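Local coordinates for cell cycle serine/threonine-protein kinase CDC5/MSD2 (Saccharomyces cerevisiae, PDB 6MF4), which phosphorylates serine and threonine residues of proteins in the cell cycle, where it is involved in mitotic exit, and is represented here by its phosphoprotein-binding polo-box domain, at residues Ala136-Tyr141 with Ala152-Ser158. Residues are numbered along the deposited sequence.
Sequences AEEFWY and ASHYLLS. With ZN (zinc ion), chain C.
Residues 138-141 and 152-156 are paired parts of the antiparallel hairpin of strands 138-145 and 149-156 in the first polo box. The axes of these short segments approach to 4.6 Å, with N-to-C directions 154° apart. Ala136 has positive phi (59°) and precedes the strand. Glu137 O accepts a hydrogen bond from Leu157 N (2.8 Å). Its side chain (chi1 t, chi2 p) turns back, so Glu137 OE1 accepts one from Ser158 OG (3.0 Å). Glu138 pairs with Leu156 at a non-hydrogen-bonded position, and its m rotamer brings Glu138 OE1 to the zinc at 2.0 Å. Phe139 and Tyr155 form a hydrogen-bonded pair: Phe139 N donates to Tyr155 O and Tyr155 N to Phe139 O, both at 2.9 Å. Tyr155 CB sits over the face of the Phe139 ring (chi1 p), a CH-pi contact 3.6 Å from CB to the ring centroid. The ring also packs on Leu157 and on Leu168 of helix 165-178. Trp140 and His154 form the next non-hydrogen-bonded pair, with side chains on the same face of the sheet as Glu138. The edge of His154 meets the face of the Trp140 six-membered ring in a T-shaped stack, planes at 88°, centroids 5.3 Å apart. Trp140 NE1 is hydrogen-bonded to Asp197. Tyr141 and Ser153 form the next hydrogen-bonded pair: Tyr141 N donates to Ser153 O (3.0 Å) and Ser153 N to Tyr141 O (2.9 Å). His154 (chi1 t) binds zinc through NE2 at 2.1 Å, and His194 supplies a third ligand. Glu138 OE1 and His154 NE2, 3.1 Å apart, are therefore held together by shared metal coordination, not by a hydrogen bond.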
ATOM      1  N   ALA A 136      -3.404 -19.558   7.188  1.00 20.13           N
ATOM      2  CA  ALA A 136      -3.734 -20.596   6.215  1.00 21.97           C
ATOM      3  C   ALA A 136      -5.059 -21.286   6.528  1.00 22.94           C
ATOM      4  O   ALA A 136      -5.242 -22.456   6.195  1.00 30.27           O
ATOM      5  CB  ALA A 136      -2.611 -21.635   6.142  1.00 27.67           C
ATOM      6  N   GLU A 137      -5.981 -20.562   7.159  1.00 20.01           N
ATOM      7  CA  GLU A 137      -7.323 -21.095   7.417  1.00 23.38           C
ATOM      8  C   GLU A 137      -8.434 -20.116   7.036  1.00 29.21           C
ATOM      9  O   GLU A 137      -9.531 -20.541   6.670  1.00 25.88           O
ATOM     10  CB  GLU A 137      -7.469 -21.493   8.895  1.00 33.24           C
ATOM     11  CG  GLU A 137      -8.913 -21.763   9.376  1.00 51.69           C
ATOM     12  CD  GLU A 137      -9.663 -22.819   8.565  1.00 70.20           C
ATOM     13  OE1 GLU A 137     -10.856 -23.049   8.863  1.00 51.27           O
ATOM     14  OE2 GLU A 137      -9.081 -23.420   7.636  1.00 64.50           O
ATOM     15  N   GLU A 138      -8.160 -18.816   7.121  1.00 19.77           N
ATOM     16  CA  GLU A 138      -9.171 -17.809   6.801  1.00 16.08           C
ATOM     17  C   GLU A 138      -8.783 -16.989   5.576  1.00 18.64           C
ATOM     18  O   GLU A 138      -7.598 -16.778   5.311  1.00 18.84           O
ATOM     19  CB  GLU A 138      -9.389 -16.867   7.988  1.00 20.22           C
ATOM     20  CG  GLU A 138      -9.754 -17.569   9.289  1.00 23.36           C
ATOM     21  CD  GLU A 138     -10.536 -16.676  10.231  1.00 21.13           C
ATOM     22  OE1 GLU A 138     -10.260 -15.459  10.271  1.00 19.60           O
ATOM     23  OE2 GLU A 138     -11.434 -17.191  10.931  1.00 20.80           O
ATOM     24  N   PHE A 139      -9.783 -16.524   4.833  1.00 13.89           N
ATOM     25  CA  PHE A 139      -9.532 -15.567   3.762  1.00 14.38           C
ATOM     26  C   PHE A 139     -10.709 -14.619   3.588  1.00 16.25           C
ATOM     27  O   PHE A 139     -11.835 -14.917   3.992  1.00 16.13           O
ATOM     28  CB  PHE A 139      -9.210 -16.287   2.438  1.00 15.84           C
ATOM     29  CG  PHE A 139     -10.387 -16.964   1.786  1.00 17.30           C
ATOM     30  CD1 PHE A 139     -10.711 -18.275   2.098  1.00 19.17           C
ATOM     31  CD2 PHE A 139     -11.144 -16.304   0.830  1.00 18.36           C
ATOM     32  CE1 PHE A 139     -11.780 -18.911   1.479  1.00 19.11           C
ATOM     33  CE2 PHE A 139     -12.214 -16.932   0.212  1.00 19.60           C
ATOM     34  CZ  PHE A 139     -12.538 -18.235   0.546  1.00 17.59           C
ATOM     35  N   TRP A 140     -10.407 -13.457   3.015  1.00 15.66           N
ATOM     36  CA  TRP A 140     -11.407 -12.490   2.583  1.00 12.14           C
ATOM     37  C   TRP A 140     -11.574 -12.544   1.077  1.00 14.13           C
ATOM     38  O   TRP A 140     -10.586 -12.591   0.350  1.00 15.16           O
ATOM     39  CB  TRP A 140     -11.009 -11.062   2.959  1.00 14.76           C
ATOM     40  CG  TRP A 140     -10.923 -10.765   4.407  1.00 17.15           C
ATOM     41  CD1 TRP A 140      -9.790 -10.703   5.165  1.00 20.81           C
ATOM     42  CD2 TRP A 140     -12.010 -10.459   5.283  1.00 18.21           C
ATOM     43  NE1 TRP A 140     -10.105 -10.379   6.461  1.00 18.90           N
ATOM     44  CE2 TRP A 140     -11.463 -10.227   6.562  1.00 20.49           C
ATOM     45  CE3 TRP A 140     -13.395 -10.356   5.114  1.00 17.33           C
ATOM     46  CZ2 TRP A 140     -12.250  -9.901   7.664  1.00 22.77           C
ATOM     47  CZ3 TRP A 140     -14.177 -10.029   6.211  1.00 19.51           C
ATOM     48  CH2 TRP A 140     -13.602  -9.804   7.469  1.00 22.25           C
ATOM     49  N   TYR A 141     -12.821 -12.529   0.614  1.00 13.72           N
ATOM     50  CA  TYR A 141     -13.116 -12.264  -0.790  1.00 15.09           C
ATOM     51  C   TYR A 141     -13.596 -10.826  -0.911  1.00 14.02           C
ATOM     52  O   TYR A 141     -14.607 -10.448  -0.319  1.00 16.60           O
ATOM     53  CB  TYR A 141     -14.164 -13.228  -1.340  1.00 16.41           C
ATOM     54  CG  TYR A 141     -14.545 -12.923  -2.773  1.00 16.32           C
ATOM     55  CD1 TYR A 141     -13.606 -13.000  -3.790  1.00 19.26           C
ATOM     56  CD2 TYR A 141     -15.841 -12.557  -3.107  1.00 20.59           C
ATOM     57  CE1 TYR A 141     -13.947 -12.719  -5.103  1.00 18.08           C
ATOM     58  CE2 TYR A 141     -16.193 -12.278  -4.415  1.00 22.41           C
ATOM     59  CZ  TYR A 141     -15.242 -12.361  -5.406  1.00 24.89           C
ATOM     60  OH  TYR A 141     -15.582 -12.083  -6.710  1.00 27.88           O
ATOM     61  N   ALA A 152     -15.967  -6.739   1.706  1.00 23.37           N
ATOM     62  CA  ALA A 152     -15.225  -7.952   2.016  1.00 23.32           C
ATOM     63  C   ALA A 152     -16.124  -8.973   2.696  1.00 21.48           C
ATOM     64  O   ALA A 152     -16.919  -8.630   3.574  1.00 22.35           O
ATOM     65  CB  ALA A 152     -14.026  -7.625   2.900  1.00 23.81           C
ATOM     66  N   SER A 153     -15.986 -10.226   2.271  1.00 16.20           N
ATOM     67  CA  SER A 153     -16.697 -11.350   2.865  1.00 17.49           C
ATOM     68  C   SER A 153     -15.712 -12.338   3.485  1.00 19.94           C
ATOM     69  O   SER A 153     -14.733 -12.737   2.855  1.00 18.22           O
ATOM     70  CB  SER A 153     -17.558 -12.055   1.817  1.00 24.44           C
ATOM     71  OG  SER A 153     -18.684 -11.269   1.480  1.00 28.37           O
ATOM     72  N   HIS A 154     -16.008 -12.732   4.719  1.00 17.06           N
ATOM     73  CA  HIS A 154     -15.158 -13.601   5.531  1.00 18.41           C
ATOM     74  C   HIS A 154     -15.434 -15.078   5.244  1.00 21.79           C
ATOM     75  O   HIS A 154     -16.579 -15.522   5.337  1.00 20.39           O
ATOM     76  CB  HIS A 154     -15.410 -13.271   7.007  1.00 20.22           C
ATOM     77  CG  HIS A 154     -14.574 -14.049   7.976  1.00 21.10           C
ATOM     78  ND1 HIS A 154     -14.741 -15.398   8.189  1.00 20.22           N
ATOM     79  CD2 HIS A 154     -13.603 -13.648   8.831  1.00 19.53           C
ATOM     80  CE1 HIS A 154     -13.890 -15.805   9.117  1.00 24.07           C
ATOM     81  NE2 HIS A 154     -13.193 -14.761   9.526  1.00 18.46           N
ATOM     82  N   TYR A 155     -14.390 -15.833   4.894  1.00 17.95           N
ATOM     83  CA  TYR A 155     -14.524 -17.271   4.629  1.00 20.17           C
ATOM     84  C   TYR A 155     -13.441 -18.110   5.297  1.00 20.79           C
ATOM     85  O   TYR A 155     -12.386 -17.602   5.674  1.00 16.45           O
ATOM     86  CB  TYR A 155     -14.483 -17.548   3.126  1.00 20.98           C
ATOM     87  CG  TYR A 155     -15.699 -17.069   2.377  1.00 22.76           C
ATOM     88  CD1 TYR A 155     -16.904 -17.751   2.463  1.00 26.53           C
ATOM     89  CD2 TYR A 155     -15.639 -15.941   1.579  1.00 20.71           C
ATOM     90  CE1 TYR A 155     -18.017 -17.314   1.778  1.00 24.75           C
ATOM     91  CE2 TYR A 155     -16.743 -15.498   0.890  1.00 19.50           C
ATOM     92  CZ  TYR A 155     -17.931 -16.189   0.992  1.00 23.95           C
ATOM     93  OH  TYR A 155     -19.035 -15.746   0.303  1.00 27.35           O
ATOM     94  N   LEU A 156     -13.725 -19.405   5.424  1.00 24.70           N
ATOM     95  CA  LEU A 156     -12.743 -20.396   5.849  1.00 24.80           C
ATOM     96  C   LEU A 156     -12.341 -21.254   4.659  1.00 26.83           C
ATOM     97  O   LEU A 156     -13.194 -21.649   3.862  1.00 27.11           O
ATOM     98  CB  LEU A 156     -13.308 -21.286   6.957  1.00 30.53           C
ATOM     99  CG  LEU A 156     -13.927 -20.595   8.170  1.00 27.48           C
ATOM    100  CD1 LEU A 156     -14.438 -21.632   9.160  1.00 31.71           C
ATOM    101  CD2 LEU A 156     -12.928 -19.666   8.838  1.00 29.48           C
ATOM    102  N   LEU A 157     -11.049 -21.550   4.539  1.00 24.69           N
ATOM    103  CA  LEU A 157     -10.570 -22.411   3.461  1.00 32.32           C
ATOM    104  C   LEU A 157     -11.210 -23.791   3.565  1.00 41.02           C
ATOM    105  O   LEU A 157     -11.465 -24.443   2.552  1.00 45.74           O
ATOM    106  CB  LEU A 157      -9.044 -22.534   3.496  1.00 32.15           C
ATOM    107  CG  LEU A 157      -8.247 -21.292   3.086  1.00 39.99           C
ATOM    108  CD1 LEU A 157      -6.766 -21.481   3.377  1.00 42.54           C
ATOM    109  CD2 LEU A 157      -8.455 -20.973   1.616  1.00 38.60           C
ATOM    110  N   SER A 158     -11.481 -24.221   4.794  1.00 38.67           N
ATOM    111  CA  SER A 158     -12.094 -25.523   5.042  1.00 45.38           C
ATOM    112  C   SER A 158     -13.573 -25.546   4.651  1.00 43.52           C
ATOM    113  O   SER A 158     -14.160 -26.615   4.489  1.00 56.50           O
ATOM    114  CB  SER A 158     -11.944 -25.901   6.516  1.00 41.20           C
ATOM    115  OG  SER A 158     -12.618 -24.975   7.351  1.00 44.57           O
TER
HETATM  116 ZN    ZN C 802     -11.747 -14.364  10.978  1.00 29.45          ZN